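Long-range contact in dual function macrocyclase-peptidase POPB (Galerina marginata, PDB 5N4B), which cleaves peptide bonds after proline and macrocyclises toxin precursor peptides in the biosynthesis of the amanitin family: residues 352-364 with 370-382. The protein carries 1 engineered substitution. Numbering follows the deposited sequence. Where two conformers were deposited one is given.
Sequences DFIPEEKDAKLAQ and EEYFVAIYKRNVK
With CG of Tyr377 anti to its own carbonyl carbon (chi1 -80°), the ring stands on the sheet face it shares with Leu362, and its hydroxyl end reaches Ile354 CG2. In Leu362, CG anti to the backbone N (chi1 178°) and chi2 near 64° together put CD1 over one face of that ring, 4.0 Å from the Tyr377 centroid, as a CH-pi contact. Glu357 CG approaches the same ring obliquely, 3.7 Å from Tyr377 CE1. Ala360 O lies at the ring edge. One water links the phenol oxygen to the carbonyl of Pro355, so ring and loop are joined by both apolar and polar contacts. Further along, the edge of Phe353 points at the face of Phe373 in an offset edge-to-face pair, centroids 5.2 Å apart. Ala360 CB sits over one face of the Arg379 guanidinium, 3.6 Å from NH1; Arg379 NE is salt-bridged to Glu384. The backbones pair antiparallel. Lys378 N gives a nearly straight bond to Lys361 O at 2.8 Å, and Lys361 N returns one to Lys378 O. Ile376 O takes Ala363 N at 2.8 Å and, weakly, Gln364 N. Gln364 O accepts Ile376 N. Ala363 and Gln364 thus both face Ile376, a classic beta bulge. The arrangement is the first hairpin of a four-stranded antiparallel blade, entered by the loop from the preceding blade, in the N-terminal beta-propeller of this prolyl oligopeptidase.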
ATOM      1  N   ASP A 352     -29.007   2.012 -11.210  1.00 12.89           N
ATOM      2  CA  ASP A 352     -28.418   2.307  -9.906  1.00 12.64           C
ATOM      3  C   ASP A 352     -29.137   1.505  -8.849  1.00 13.65           C
ATOM      4  O   ASP A 352     -30.371   1.563  -8.745  1.00 18.21           O
ATOM      5  CB  ASP A 352     -28.523   3.785  -9.536  1.00 13.56           C
ATOM      6  CG  ASP A 352     -27.649   4.695 -10.389  1.00 14.18           C
ATOM      7  OD1 ASP A 352     -26.806   4.219 -11.197  1.00 15.39           O
ATOM      8  OD2 ASP A 352     -27.801   5.911 -10.229  1.00 17.29           O
ATOM      9  N   PHE A 353     -28.394   0.768  -8.026  1.00 12.24           N
ATOM     10  CA  PHE A 353     -28.935   0.053  -6.879  1.00 12.49           C
ATOM     11  C   PHE A 353     -28.766   0.846  -5.597  1.00 12.81           C
ATOM     12  O   PHE A 353     -29.726   1.010  -4.828  1.00 12.94           O
ATOM     13  CB  PHE A 353     -28.281  -1.326  -6.766  1.00 10.84           C
ATOM     14  CG  PHE A 353     -28.671  -2.115  -5.537  1.00 11.43           C
ATOM     15  CD1 PHE A 353     -29.977  -2.560  -5.379  1.00 13.85           C
ATOM     16  CD2 PHE A 353     -27.753  -2.459  -4.569  1.00 12.33           C
ATOM     17  CE1 PHE A 353     -30.357  -3.317  -4.269  1.00 15.28           C
ATOM     18  CE2 PHE A 353     -28.116  -3.188  -3.463  1.00 12.57           C
ATOM     19  CZ  PHE A 353     -29.397  -3.622  -3.294  1.00 14.01           C
ATOM     20  N   ILE A 354     -27.537   1.329  -5.352  1.00 12.41           N
ATOM     21  CA  ILE A 354     -27.247   2.261  -4.258  1.00 12.32           C
ATOM     22  C   ILE A 354     -26.710   3.493  -4.964  1.00 10.24           C
ATOM     23  O   ILE A 354     -25.625   3.415  -5.543  1.00 11.58           O
ATOM     24  CB  ILE A 354     -26.275   1.688  -3.221  1.00 11.72           C
ATOM     25  CG1 ILE A 354     -26.931   0.530  -2.502  1.00 12.90           C
ATOM     26  CG2 ILE A 354     -25.876   2.817  -2.240  1.00 13.90           C
ATOM     27  CD1 ILE A 354     -25.952  -0.250  -1.635  1.00 15.57           C
ATOM     28  N   PRO A 355     -27.407   4.614  -4.963  1.00 11.28           N
ATOM     29  CA  PRO A 355     -26.967   5.776  -5.745  1.00 12.25           C
ATOM     30  C   PRO A 355     -25.707   6.389  -5.176  1.00 10.84           C
ATOM     31  O   PRO A 355     -25.397   6.243  -4.004  1.00 12.06           O
ATOM     32  CB  PRO A 355     -28.159   6.746  -5.636  1.00 15.35           C
ATOM     33  CG  PRO A 355     -28.917   6.313  -4.466  1.00 20.44           C
ATOM     34  CD  PRO A 355     -28.717   4.818  -4.327  1.00 13.96           C
ATOM     35  N   GLU A 356     -25.011   7.125  -6.027  1.00 12.06           N
ATOM     36  CA  GLU A 356     -23.856   7.921  -5.609  1.00 11.96           C
ATOM     37  C   GLU A 356     -24.246   8.923  -4.545  1.00 13.06           C
ATOM     38  O   GLU A 356     -25.289   9.594  -4.662  1.00 15.84           O
ATOM     39  CB  GLU A 356     -23.295   8.664  -6.818  1.00 14.64           C
ATOM     40  CG  GLU A 356     -21.995   9.366  -6.536  1.00 12.20           C
ATOM     41  CD  GLU A 356     -21.584  10.374  -7.595  1.00 16.21           C
ATOM     42  OE1 GLU A 356     -22.465  10.813  -8.365  1.00 19.07           O
ATOM     43  OE2 GLU A 356     -20.405  10.756  -7.618  1.00 15.83           O
ATOM     44  N   GLU A 357     -23.376   9.087  -3.562  1.00 12.39           N
ATOM     45  CA  GLU A 357     -23.492  10.171  -2.584  1.00 12.87           C
ATOM     46  C   GLU A 357     -22.561  11.273  -3.049  1.00 15.02           C
ATOM     47  O   GLU A 357     -21.371  11.015  -3.267  1.00 19.26           O
ATOM     48  CB  GLU A 357     -23.073   9.665  -1.219  1.00 15.40           C
ATOM     49  CG  GLU A 357     -24.055   8.743  -0.611  1.00 18.92           C
ATOM     50  CD  GLU A 357     -25.377   9.418  -0.255  1.00 25.78           C
ATOM     51  OE1 GLU A 357     -25.348  10.588   0.168  1.00 30.91           O
ATOM     52  OE2 GLU A 357     -26.437   8.785  -0.423  1.00 26.37           O
ATOM     53  N   LYS A 358     -23.089  12.476  -3.228  1.00 15.17           N
ATOM     54  CA  LYS A 358     -22.309  13.589  -3.744  1.00 17.25           C
ATOM     55  C   LYS A 358     -21.059  13.808  -2.917  1.00 20.18           C
ATOM     56  O   LYS A 358     -20.025  14.192  -3.469  1.00 23.41           O
ATOM     57  CB  LYS A 358     -23.179  14.846  -3.772  1.00 19.28           C
ATOM     58  CG  LYS A 358     -22.550  16.102  -4.363  1.00 24.92           C
ATOM     59  CD  LYS A 358     -23.502  17.302  -4.210  1.00 28.05           C
ATOM     60  CE  LYS A 358     -22.915  18.624  -4.677  1.00 30.02           C
ATOM     61  NZ  LYS A 358     -22.545  18.570  -6.100  1.00 40.94           N
ATOM     62  N   ASP A 359     -21.153  13.623  -1.620  1.00 18.28           N
ATOM     63  CA  ASP A 359     -20.088  14.058  -0.713  1.00 24.98           C
ATOM     64  C   ASP A 359     -19.605  12.937   0.220  1.00 25.39           C
ATOM     65  O   ASP A 359     -19.208  13.186   1.376  1.00 18.80           O
ATOM     66  CB  ASP A 359     -20.549  15.267   0.093  1.00 33.93           C
ATOM     67  CG  ASP A 359     -20.762  16.507  -0.774  1.00 37.83           C
ATOM     68  OD1 ASP A 359     -19.814  16.989  -1.465  1.00 38.87           O
ATOM     69  OD2 ASP A 359     -21.909  16.967  -0.776  1.00 34.67           O
ATOM     70  N   ALA A 360     -19.714  11.685  -0.213  1.00 15.87           N
ATOM     71  CA  ALA A 360     -19.046  10.626   0.521  1.00 13.13           C
ATOM     72  C   ALA A 360     -18.700   9.532  -0.472  1.00 13.55           C
ATOM     73  O   ALA A 360     -19.555   9.108  -1.243  1.00 14.06           O
ATOM     74  CB  ALA A 360     -19.910  10.037   1.621  1.00 18.87           C
ATOM     75  N   LYS A 361     -17.473   9.043  -0.417  1.00 10.42           N
ATOM     76  CA  LYS A 361     -16.999   8.020  -1.323  1.00 10.59           C
ATOM     77  C   LYS A 361     -17.458   6.660  -0.837  1.00  9.97           C
ATOM     78  O   LYS A 361     -17.241   6.267   0.305  1.00 10.57           O
ATOM     79  CB  LYS A 361     -15.477   8.069  -1.369  1.00 11.65           C
ATOM     80  CG  LYS A 361     -14.866   7.048  -2.303  1.00 13.57           C
ATOM     81  CD  LYS A 361     -13.352   7.114  -2.263  1.00 15.31           C
ATOM     82  CE  LYS A 361     -12.739   6.251  -3.247  1.00 16.91           C
ATOM     83  NZ  LYS A 361     -11.256   6.246  -3.032  1.00 22.18           N
ATOM     84  N   LEU A 362     -18.023   5.889  -1.739  1.00  9.31           N
ATOM     85  CA  LEU A 362     -18.338   4.493  -1.452  1.00  8.22           C
ATOM     86  C   LEU A 362     -17.042   3.706  -1.640  1.00  8.58           C
ATOM     87  O   LEU A 362     -16.555   3.548  -2.769  1.00 11.44           O
ATOM     88  CB  LEU A 362     -19.437   4.002  -2.376  1.00  9.61           C
ATOM     89  CG  LEU A 362     -19.826   2.529  -2.214  1.00  8.66           C
ATOM     90  CD1 LEU A 362     -20.417   2.283  -0.823  1.00 12.35           C
ATOM     91  CD2 LEU A 362     -20.749   2.090  -3.299  1.00 10.20           C
ATOM     92  N   ALA A 363     -16.475   3.231  -0.549  1.00  8.86           N
ATOM     93  CA  ALA A 363     -15.133   2.630  -0.550  1.00  8.94           C
ATOM     94  C   ALA A 363     -15.144   1.123  -0.701  1.00  8.70           C
ATOM     95  O   ALA A 363     -14.210   0.567  -1.291  1.00 11.16           O
ATOM     96  CB  ALA A 363     -14.420   2.990   0.756  1.00 12.29           C
ATOM     97  N   GLN A 364     -16.146   0.447  -0.154  1.00  8.91           N
ATOM     98  CA  GLN A 364     -16.208  -1.012  -0.185  1.00  9.46           C
ATOM     99  C   GLN A 364     -17.659  -1.454  -0.037  1.00  8.36           C
ATOM    100  O   GLN A 364     -18.405  -0.855   0.758  1.00  8.61           O
ATOM    101  CB  GLN A 364     -15.379  -1.577   0.974  1.00  8.91           C
ATOM    102  CG  GLN A 364     -15.193  -3.094   0.900  1.00 10.50           C
ATOM    103  CD  GLN A 364     -14.476  -3.736   2.082  1.00 10.54           C
ATOM    104  OE1 GLN A 364     -14.152  -3.117   3.083  1.00 12.08           O
ATOM    105  NE2 GLN A 364     -14.327  -5.035   1.999  1.00 15.06           N
ATOM    106  N   GLU A 370     -26.022 -13.963   2.219  1.00 14.81           N
ATOM    107  CA  GLU A 370     -26.651 -14.222   0.928  1.00 15.29           C
ATOM    108  C   GLU A 370     -27.326 -13.037   0.248  1.00 16.41           C
ATOM    109  O   GLU A 370     -27.256 -12.949  -0.981  1.00 20.12           O
ATOM    110  CB  GLU A 370     -27.648 -15.377   0.990  1.00 16.89           C
ATOM    111  CG  GLU A 370     -27.004 -16.755   1.292  1.00 25.05           C
ATOM    112  CD  GLU A 370     -26.136 -17.372   0.157  1.00 40.76           C
ATOM    113  OE1 GLU A 370     -25.673 -16.684  -0.781  1.00 35.46           O
ATOM    114  OE2 GLU A 370     -25.870 -18.602   0.240  1.00 47.90           O
ATOM    115  N   GLU A 371     -27.979 -12.152   1.000  1.00 16.48           N
ATOM    116  CA  GLU A 371     -28.857 -11.160   0.384  1.00 18.15           C
ATOM    117  C   GLU A 371     -28.644  -9.735   0.873  1.00 17.95           C
ATOM    118  O   GLU A 371     -29.260  -8.814   0.314  1.00 17.45           O
ATOM    119  CB  GLU A 371     -30.327 -11.549   0.588  1.00 20.68           C
ATOM    120  CG  GLU A 371     -30.813 -11.551   1.975  1.00 20.79           C
ATOM    121  CD  GLU A 371     -32.335 -11.785   2.031  1.00 28.80           C
ATOM    122  OE1 GLU A 371     -32.776 -12.851   1.539  1.00 28.44           O
ATOM    123  OE2 GLU A 371     -33.064 -10.885   2.520  1.00 29.86           O
ATOM    124  N   TYR A 372     -27.859  -9.530   1.916  1.00 14.46           N
ATOM    125  CA  TYR A 372     -27.625  -8.213   2.486  1.00 11.43           C
ATOM    126  C   TYR A 372     -26.341  -7.635   1.913  1.00 10.46           C
ATOM    127  O   TYR A 372     -25.501  -8.323   1.333  1.00 12.44           O
ATOM    128  CB  TYR A 372     -27.508  -8.266   4.008  1.00 12.13           C
ATOM    129  CG  TYR A 372     -28.739  -8.658   4.761  1.00 14.67           C
ATOM    130  CD1 TYR A 372     -29.127  -9.969   4.846  1.00 15.13           C
ATOM    131  CD2 TYR A 372     -29.505  -7.691   5.377  1.00 15.77           C
ATOM    132  CE1 TYR A 372     -30.300 -10.320   5.557  1.00 17.52           C
ATOM    133  CE2 TYR A 372     -30.653  -8.012   6.095  1.00 17.69           C
ATOM    134  CZ  TYR A 372     -31.046  -9.337   6.174  1.00 19.17           C
ATOM    135  OH  TYR A 372     -32.187  -9.707   6.881  1.00 26.52           O
ATOM    136  N   PHE A 373     -26.181  -6.338   2.082  1.00 10.32           N
ATOM    137  CA  PHE A 373     -24.965  -5.666   1.653  1.00 10.38           C
ATOM    138  C   PHE A 373     -24.422  -4.846   2.803  1.00 11.09           C
ATOM    139  O   PHE A 373     -25.173  -4.175   3.499  1.00 12.44           O
ATOM    140  CB  PHE A 373     -25.195  -4.786   0.431  1.00 10.43           C
ATOM    141  CG  PHE A 373     -25.656  -5.546  -0.765  1.00  9.81           C
ATOM    142  CD1 PHE A 373     -24.726  -6.085  -1.628  1.00 13.45           C
ATOM    143  CD2 PHE A 373     -26.987  -5.767  -0.985  1.00 12.57           C
ATOM    144  CE1 PHE A 373     -25.119  -6.811  -2.731  1.00 14.76           C
ATOM    145  CE2 PHE A 373     -27.379  -6.487  -2.106  1.00 12.73           C
ATOM    146  CZ  PHE A 373     -26.477  -7.004  -2.964  1.00 13.11           C
ATOM    147  N   VAL A 374     -23.109  -4.898   3.006  1.00 10.11           N
ATOM    148  CA  VAL A 374     -22.403  -4.078   3.992  1.00  8.27           C
ATOM    149  C   VAL A 374     -21.576  -3.086   3.190  1.00  8.96           C
ATOM    150  O   VAL A 374     -20.872  -3.479   2.259  1.00  8.85           O
ATOM    151  CB  VAL A 374     -21.537  -4.926   4.932  1.00  9.90           C
ATOM    152  CG1 VAL A 374     -20.947  -4.084   6.048  1.00 10.25           C
ATOM    153  CG2 VAL A 374     -22.334  -6.111   5.515  1.00 11.08           C
ATOM    154  N   ALA A 375     -21.706  -1.789   3.516  1.00  8.49           N
ATOM    155  CA  ALA A 375     -21.067  -0.718   2.762  1.00  9.81           C
ATOM    156  C   ALA A 375     -20.235   0.123   3.700  1.00  8.72           C
ATOM    157  O   ALA A 375     -20.659   0.435   4.811  1.00 10.34           O
ATOM    158  CB  ALA A 375     -22.125   0.195   2.138  1.00 12.51           C
ATOM    159  N   ILE A 376     -19.056   0.523   3.231  1.00  8.36           N
ATOM    160  CA  ILE A 376     -18.220   1.498   3.930  0.67  8.15           C
ATOM    161  C   ILE A 376     -18.187   2.738   3.070  1.00  9.33           C
ATOM    162  O   ILE A 376     -17.819   2.676   1.883  1.00  9.13           O
ATOM    163  CB  ILE A 376     -16.816   0.972   4.213  0.67  8.51           C
ATOM    164  CG1 ILE A 376     -16.918  -0.153   5.233  0.67 11.93           C
ATOM    165  CG2 ILE A 376     -15.911   2.118   4.750  0.67  9.77           C
ATOM    166  CD1 ILE A 376     -15.635  -0.876   5.399  0.67 12.00           C
ATOM    167  N   TYR A 377     -18.605   3.853   3.666  1.00  9.61           N
ATOM    168  CA  TYR A 377     -18.501   5.183   3.089  1.00  9.04           C
ATOM    169  C   TYR A 377     -17.385   5.929   3.779  1.00  9.24           C
ATOM    170  O   TYR A 377     -17.232   5.868   5.017  1.00 12.86           O
ATOM    171  CB  TYR A 377     -19.788   5.958   3.275  1.00 10.88           C
ATOM    172  CG  TYR A 377     -20.846   5.597   2.292  1.00 11.09           C
ATOM    173  CD1 TYR A 377     -20.857   6.203   1.062  1.00  9.88           C
ATOM    174  CD2 TYR A 377     -21.820   4.666   2.585  1.00 13.30           C
ATOM    175  CE1 TYR A 377     -21.821   5.882   0.095  1.00  9.79           C
ATOM    176  CE2 TYR A 377     -22.802   4.371   1.658  1.00 14.60           C
ATOM    177  CZ  TYR A 377     -22.766   4.968   0.421  1.00 15.01           C
ATOM    178  OH  TYR A 377     -23.751   4.568  -0.463  1.00 15.98           O
ATOM    179  N   LYS A 378     -16.598   6.618   2.998  1.00  9.07           N
ATOM    180  CA  LYS A 378     -15.533   7.466   3.510  1.00  9.78           C
ATOM    181  C   LYS A 378     -16.023   8.905   3.399  1.00 10.86           C
ATOM    182  O   LYS A 378     -16.121   9.430   2.295  1.00 11.55           O
ATOM    183  CB  LYS A 378     -14.236   7.236   2.749  1.00 10.92           C
ATOM    184  CG  LYS A 378     -13.027   7.900   3.385  1.00 12.53           C
ATOM    185  CD  LYS A 378     -11.780   7.758   2.571  1.00 17.25           C
ATOM    186  CE  LYS A 378     -11.386   6.283   2.356  1.00 15.10           C
ATOM    187  NZ  LYS A 378     -11.151   5.535   3.603  1.00 17.59           N
ATOM    188  N   ARG A 379     -16.379   9.523   4.525  1.00 10.04           N
ATOM    189  CA  ARG A 379     -16.935  10.864   4.553  1.00  9.96           C
ATOM    190  C   ARG A 379     -15.940  11.725   5.337  1.00 12.89           C
ATOM    191  O   ARG A 379     -15.628  11.426   6.506  1.00 12.62           O
ATOM    192  CB  ARG A 379     -18.305  10.849   5.245  1.00 13.93           C
ATOM    193  CG  ARG A 379     -18.954  12.228   5.201  1.00 17.89           C
ATOM    194  CD  ARG A 379     -20.178  12.328   6.151  1.00 25.00           C
ATOM    195  NE  ARG A 379     -20.964  11.159   5.939  1.00 27.85           N
ATOM    196  CZ  ARG A 379     -21.774  10.958   4.909  1.00 30.07           C
ATOM    197  NH1 ARG A 379     -21.960  11.903   3.987  1.00 35.11           N
ATOM    198  NH2 ARG A 379     -22.397   9.772   4.827  1.00 34.56           N
ATOM    199  N   ASN A 380     -15.418  12.768   4.701  1.00 12.20           N
ATOM    200  CA  ASN A 380     -14.393  13.586   5.346  1.00 14.05           C
ATOM    201  C   ASN A 380     -13.222  12.711   5.818  1.00 13.25           C
ATOM    202  O   ASN A 380     -12.601  12.954   6.845  1.00 14.33           O
ATOM    203  CB  ASN A 380     -14.947  14.448   6.486  1.00 16.44           C
ATOM    204  CG  ASN A 380     -15.946  15.451   6.045  1.00 24.95           C
ATOM    205  OD1 ASN A 380     -17.043  15.562   6.625  1.00 30.95           O
ATOM    206  ND2 ASN A 380     -15.612  16.143   5.033  1.00 22.52           N
ATOM    207  N   VAL A 381     -12.870  11.710   5.013  1.00 12.69           N
ATOM    208  CA  VAL A 381     -11.721  10.840   5.205  1.00 11.50           C
ATOM    209  C   VAL A 381     -11.860   9.958   6.429  1.00 13.27           C
ATOM    210  O   VAL A 381     -10.863   9.406   6.936  1.00 15.16           O
ATOM    211  CB  VAL A 381     -10.395  11.636   5.215  1.00 13.11           C
ATOM    212  CG1 VAL A 381      -9.234  10.717   4.774  1.00 15.10           C
ATOM    213  CG2 VAL A 381     -10.449  12.857   4.322  1.00 14.58           C
ATOM    214  N   LYS A 382     -13.086   9.749   6.880  1.00 12.40           N
ATOM    215  CA  LYS A 382     -13.367   8.909   8.034  1.00 13.13           C
ATOM    216  C   LYS A 382     -14.463   7.915   7.625  1.00 11.73           C
ATOM    217  O   LYS A 382     -15.464   8.285   7.006  1.00 11.08           O
ATOM    218  CB  LYS A 382     -13.839   9.779   9.197  1.00 14.44           C
ATOM    219  CG  LYS A 382     -12.698  10.730   9.717  1.00 15.68           C
ATOM    220  CD  LYS A 382     -13.156  11.827  10.643  1.00 17.44           C
ATOM    221  CE  LYS A 382     -13.823  12.955   9.890  1.00 25.15           C
ATOM    222  NZ  LYS A 382     -14.350  13.904  10.854  1.00 27.04           N
TER
HETATM  223  O   HOH W   1     -22.994   5.271  -2.975  1.00  8.35           O
HETATM  224  O   HOH W   2     -16.420  13.182   1.977  1.00  9.59           O